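Local coordinates for protein glycine cleavage system transcriptional repressor, putative (Vibrio cholerae, PDB 1U8S) that probably represses transcription of the glycine cleavage system genes, and carries two ACT domains, a fold that often binds small regulatory ligands, at residues Thr89-Asp101 and Ala168-Asn180. Sequence-based numbering, arbitrary orientation.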
loop_
_atom_site.group_PDB
_atom_site.type_symbol
_atom_site.label_atom_id
_atom_site.label_comp_id
_atom_site.label_asym_id
_atom_site.label_seq_id
_atom_site.Cartn_x
_atom_site.Cartn_y
_atom_site.Cartn_z
ATOM N N THR B 89 14.665 -6.055 -4.667
ATOM C CA THR B 89 14.216 -7.317 -4.095
ATOM C C THR B 89 14.456 -7.237 -2.600
ATOM O O THR B 89 15.499 -6.755 -2.163
ATOM C CB THR B 89 15.005 -8.512 -4.673
ATOM O OG1 THR B 89 16.411 -8.228 -4.625
ATOM C CG2 THR B 89 14.597 -8.777 -6.115
ATOM N N HIS B 90 13.486 -7.686 -1.809
ATOM C CA HIS B 90 13.653 -7.637 -0.366
ATOM C C HIS B 90 13.674 -9.034 0.245
ATOM O O HIS B 90 12.848 -9.887 -0.079
ATOM C CB HIS B 90 12.562 -6.754 0.264
ATOM C CG HIS B 90 11.258 -7.449 0.520
ATOM N ND1 HIS B 90 10.982 -8.101 1.706
ATOM C CD2 HIS B 90 10.126 -7.522 -0.219
ATOM C CE1 HIS B 90 9.736 -8.537 1.689
ATOM N NE2 HIS B 90 9.193 -8.198 0.532
ATOM N N ALA B 91 14.643 -9.253 1.127
ATOM C CA ALA B 91 14.826 -10.536 1.783
ATOM C C ALA B 91 14.125 -10.616 3.129
ATOM O O ALA B 91 13.838 -11.701 3.634
ATOM C CB ALA B 91 16.298 -10.797 1.966
ATOM N N TYR B 92 13.856 -9.471 3.730
ATOM C CA TYR B 92 13.197 -9.492 5.017
ATOM C C TYR B 92 12.249 -8.343 5.178
ATOM O O TYR B 92 12.305 -7.345 4.452
ATOM C CB TYR B 92 14.211 -9.424 6.151
ATOM C CG TYR B 92 15.043 -10.664 6.331
ATOM C CD1 TYR B 92 14.678 -11.649 7.250
ATOM C CD2 TYR B 92 16.222 -10.834 5.614
ATOM C CE1 TYR B 92 15.484 -12.778 7.455
ATOM C CE2 TYR B 92 17.031 -11.953 5.806
ATOM C CZ TYR B 92 16.663 -12.917 6.727
ATOM O OH TYR B 92 17.497 -13.996 6.928
ATOM N N THR B 93 11.370 -8.517 6.145
ATOM C CA THR B 93 10.395 -7.518 6.509
ATOM C C THR B 93 10.652 -7.357 7.982
ATOM O O THR B 93 10.566 -8.323 8.734
ATOM C CB THR B 93 8.934 -8.018 6.340
ATOM O OG1 THR B 93 8.568 -7.996 4.958
ATOM C CG2 THR B 93 7.977 -7.133 7.135
ATOM N N VAL B 94 11.010 -6.158 8.402
ATOM C CA VAL B 94 11.217 -5.945 9.815
ATOM C C VAL B 94 9.964 -5.245 10.293
ATOM O O VAL B 94 9.489 -4.304 9.653
ATOM C CB VAL B 94 12.454 -5.051 10.107
ATOM C CG1 VAL B 94 13.623 -5.503 9.257
ATOM C CG2 VAL B 94 12.143 -3.599 9.831
ATOM N N GLU B 95 9.406 -5.732 11.390
ATOM C CA GLU B 95 8.231 -5.119 11.976
ATOM C C GLU B 95 8.693 -4.499 13.283
ATOM O O GLU B 95 9.306 -5.171 14.107
ATOM C CB GLU B 95 7.163 -6.162 12.272
ATOM C CG GLU B 95 6.841 -7.046 11.108
ATOM C CD GLU B 95 5.767 -8.059 11.445
ATOM O OE1 GLU B 95 5.745 -8.554 12.597
ATOM O OE2 GLU B 95 4.952 -8.369 10.550
ATOM N N VAL B 96 8.412 -3.217 13.469
ATOM C CA VAL B 96 8.811 -2.533 14.688
ATOM C C VAL B 96 7.586 -2.107 15.475
ATOM O O VAL B 96 6.548 -1.776 14.896
ATOM C CB VAL B 96 9.659 -1.283 14.374
ATOM C CG1 VAL B 96 9.728 -0.386 15.587
ATOM C CG2 VAL B 96 11.050 -1.700 13.960
ATOM N N TYR B 97 7.708 -2.125 16.796
ATOM C CA TYR B 97 6.615 -1.716 17.658
ATOM C C TYR B 97 7.174 -0.896 18.809
ATOM O O TYR B 97 7.918 -1.402 19.648
ATOM C CB TYR B 97 5.862 -2.925 18.206
ATOM C CG TYR B 97 4.451 -2.563 18.567
ATOM C CD1 TYR B 97 3.515 -2.299 17.569
ATOM C CD2 TYR B 97 4.057 -2.407 19.899
ATOM C CE1 TYR B 97 2.212 -1.881 17.878
ATOM C CE2 TYR B 97 2.754 -1.988 20.224
ATOM C CZ TYR B 97 1.839 -1.729 19.202
ATOM O OH TYR B 97 0.556 -1.325 19.485
ATOM N N VAL B 98 6.814 0.377 18.841
ATOM C CA VAL B 98 7.304 1.266 19.873
ATOM C C VAL B 98 6.160 1.757 20.729
ATOM O O VAL B 98 5.104 2.088 20.213
ATOM C CB VAL B 98 8.032 2.479 19.238
ATOM C CG1 VAL B 98 8.420 3.495 20.312
ATOM C CG2 VAL B 98 9.266 2.000 18.482
ATOM N N GLU B 99 6.374 1.805 22.037
ATOM C CA GLU B 99 5.350 2.284 22.960
ATOM C C GLU B 99 5.944 3.347 23.872
ATOM O O GLU B 99 7.037 3.168 24.401
ATOM C CB GLU B 99 4.805 1.130 23.800
ATOM C CG GLU B 99 3.994 0.114 23.014
ATOM C CD GLU B 99 3.699 -1.141 23.814
ATOM O OE1 GLU B 99 2.874 -1.960 23.353
ATOM O OE2 GLU B 99 4.300 -1.310 24.899
ATOM N N SER B 100 5.220 4.451 24.047
ATOM C CA SER B 100 5.667 5.541 24.892
ATOM C C SER B 100 4.486 6.185 25.586
ATOM O O SER B 100 3.340 5.870 25.290
ATOM C CB SER B 100 6.388 6.598 24.059
ATOM O OG SER B 100 6.748 7.711 24.867
ATOM N N ASP B 101 4.763 7.088 26.517
ATOM C CA ASP B 101 3.691 7.782 27.207
ATOM C C ASP B 101 3.613 9.181 26.616
ATOM O O ASP B 101 2.596 9.853 26.731
ATOM C CB ASP B 101 3.978 7.873 28.700
ATOM C CG ASP B 101 5.225 8.674 28.996
ATOM O OD1 ASP B 101 6.328 8.215 28.627
ATOM O OD2 ASP B 101 5.092 9.762 29.592
ATOM N N ALA B 168 17.977 5.553 24.015
ATOM C CA ALA B 168 18.166 6.997 23.921
ATOM C C ALA B 168 16.884 7.805 24.102
ATOM O O ALA B 168 16.893 8.851 24.750
ATOM C CB ALA B 168 18.790 7.343 22.578
ATOM N N LEU B 169 15.784 7.324 23.530
ATOM C CA LEU B 169 14.516 8.042 23.623
ATOM C C LEU B 169 13.644 7.537 24.769
ATOM O O LEU B 169 12.501 7.979 24.929
ATOM C CB LEU B 169 13.758 7.941 22.295
ATOM C CG LEU B 169 14.519 8.438 21.061
ATOM C CD1 LEU B 169 13.781 8.058 19.796
ATOM C CD2 LEU B 169 14.710 9.940 21.160
ATOM N N ASP B 170 14.195 6.613 25.557
ATOM C CA ASP B 170 13.509 6.054 26.713
ATOM C C ASP B 170 12.117 5.492 26.444
ATOM O O ASP B 170 11.165 5.817 27.162
ATOM C CB ASP B 170 13.414 7.117 27.805
ATOM C CG ASP B 170 12.787 6.591 29.073
ATOM O OD1 ASP B 170 13.175 5.486 29.507
ATOM O OD2 ASP B 170 11.919 7.291 29.639
ATOM N N VAL B 171 11.988 4.652 25.419
ATOM C CA VAL B 171 10.695 4.046 25.089
ATOM C C VAL B 171 10.855 2.540 24.936
ATOM O O VAL B 171 11.974 2.035 24.798
ATOM C CB VAL B 171 10.120 4.591 23.759
ATOM C CG1 VAL B 171 10.050 6.092 23.797
ATOM C CG2 VAL B 171 10.986 4.133 22.585
ATOM N N GLN B 172 9.732 1.828 24.955
ATOM C CA GLN B 172 9.743 0.377 24.803
ATOM C C GLN B 172 9.559 0.012 23.343
ATOM O O GLN B 172 8.555 0.373 22.719
ATOM C CB GLN B 172 8.617 -0.263 25.610
ATOM C CG GLN B 172 8.706 -0.059 27.110
ATOM C CD GLN B 172 7.551 -0.722 27.843
ATOM O OE1 GLN B 172 6.392 -0.299 27.723
ATOM N NE2 GLN B 172 7.859 -1.781 28.596
ATOM N N GLY B 173 10.523 -0.709 22.797
ATOM C CA GLY B 173 10.425 -1.101 21.413
ATOM C C GLY B 173 10.894 -2.517 21.187
ATOM O O GLY B 173 11.818 -2.998 21.839
ATOM N N SER B 174 10.228 -3.194 20.267
ATOM C CA SER B 174 10.576 -4.548 19.899
ATOM C C SER B 174 10.789 -4.581 18.393
ATOM O O SER B 174 10.282 -3.735 17.658
ATOM C CB SER B 174 9.472 -5.526 20.310
ATOM O OG SER B 174 8.188 -5.026 19.995
ATOM N N LEU B 175 11.558 -5.554 17.939
ATOM C CA LEU B 175 11.842 -5.681 16.525
ATOM C C LEU B 175 11.543 -7.123 16.120
ATOM O O LEU B 175 11.695 -8.053 16.912
ATOM C CB LEU B 175 13.300 -5.310 16.283
ATOM C CG LEU B 175 13.745 -4.976 14.868
ATOM C CD1 LEU B 175 15.037 -4.194 14.923
ATOM C CD2 LEU B 175 13.924 -6.252 14.069
ATOM N N ASN B 176 11.089 -7.303 14.889
ATOM C CA ASN B 176 10.747 -8.628 14.408
ATOM C C ASN B 176 11.245 -8.738 12.973
ATOM O O ASN B 176 11.178 -7.767 12.220
ATOM C CB ASN B 176 9.224 -8.801 14.450
ATOM C CG ASN B 176 8.799 -10.213 14.804
ATOM O OD1 ASN B 176 8.023 -10.840 14.074
ATOM N ND2 ASN B 176 9.291 -10.720 15.937
ATOM N N PHE B 177 11.762 -9.909 12.607
ATOM C CA PHE B 177 12.248 -10.153 11.250
ATOM C C PHE B 177 11.451 -11.284 10.618
ATOM O O PHE B 177 11.175 -12.295 11.261
ATOM C CB PHE B 177 13.716 -10.554 11.261
ATOM C CG PHE B 177 14.653 -9.435 11.587
ATOM C CD1 PHE B 177 14.816 -8.368 10.712
ATOM C CD2 PHE B 177 15.391 -9.456 12.759
ATOM C CE1 PHE B 177 15.702 -7.337 10.999
ATOM C CE2 PHE B 177 16.280 -8.429 13.055
ATOM C CZ PHE B 177 16.435 -7.366 12.170
ATOM N N ILE B 178 11.072 -11.109 9.358
ATOM C CA ILE B 178 10.327 -12.137 8.632
ATOM C C ILE B 178 10.867 -12.194 7.209
ATOM O O ILE B 178 10.848 -11.190 6.497
ATOM C CB ILE B 178 8.833 -11.810 8.515
ATOM C CG1 ILE B 178 8.245 -11.473 9.882
ATOM C CG2 ILE B 178 8.104 -12.989 7.911
ATOM C CD1 ILE B 178 6.853 -10.848 9.781
ATOM N N LYS B 179 11.344 -13.362 6.796
ATOM C CA LYS B 179 11.860 -13.530 5.442
ATOM C C LYS B 179 10.732 -14.069 4.570
ATOM O O LYS B 179 9.767 -14.634 5.086
ATOM C CB LYS B 179 13.034 -14.511 5.447
ATOM C CG LYS B 179 12.710 -15.880 6.022
ATOM C CD LYS B 179 13.955 -16.756 6.162
ATOM C CE LYS B 179 14.572 -17.120 4.815
ATOM N NZ LYS B 179 15.082 -15.941 4.050
ATOM N N ASN B 180 10.850 -13.895 3.257
ATOM C CA ASN B 180 9.820 -14.375 2.335
ATOM C C ASN B 180 10.365 -15.338 1.278
ATOM O O ASN B 180 9.980 -15.211 0.089
ATOM C CB ASN B 180 9.147 -13.180 1.655
ATOM C CG ASN B 180 10.143 -12.121 1.227
ATOM O OD1 ASN B 180 10.422 -11.948 0.042
ATOM N ND2 ASN B 180 10.697 -11.416 2.203
#
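Strands 92-100 and 172-179 are the first and last strands of the second ACT domain, a ferredoxin-like βαββαβ fold, and pair antiparallel from Thr93-Ile178 to Glu99-Gln172. Backbone hydrogen bonds run both ways at every second pair; Glu99 N to Gln172 O is short at 2.7 Å, whereas Asn176 N to Glu95 O is weak. Between them the non-hydrogen-bonded pairs bring alpha carbons against carbonyls, as where Val94 CA lies 3.0 Å from Asn176 O.

On the face carrying Val94, Val96 and Val98, the packing is apolar. Val94 CG1, set beside its own backbone N (chi1 -45°), reaches Phe177 CE1 at 3.3 Å, the two side chains running alongside each other, while Leu175 CD2 lies over a face of the Phe177 ring near its rim. Farther along, Val171 CG2 meets Val98 CG1 at 3.5 Å, where the chain enters the strand after the Schellman motif at Asp170. Toward the opposite end, Lys179 CB packs 3.6 Å from Tyr92 CE1.

The other face is more polar. Ile178 CD1 comes across the carboxylate of Glu95, 3.2 Å from OE2, and Ser174 OG sits 3.6 Å from Tyr97 CB; the Tyr97 ring leads away to His142, where Tyr97 OH and His142 ND1 are hydrogen-bonded.

Strand 141-149 flanks 92-100 on its other side, with a classic beta bulge at Ala91 and Tyr92 opposite Val149, leaving 172-179 outermost within the chain. Helix 155-168 covers the apolar face through Leu155 and Phe162, and helix 107-116 adds Phe110 and Phe114 over Val96, Val98 and Val171.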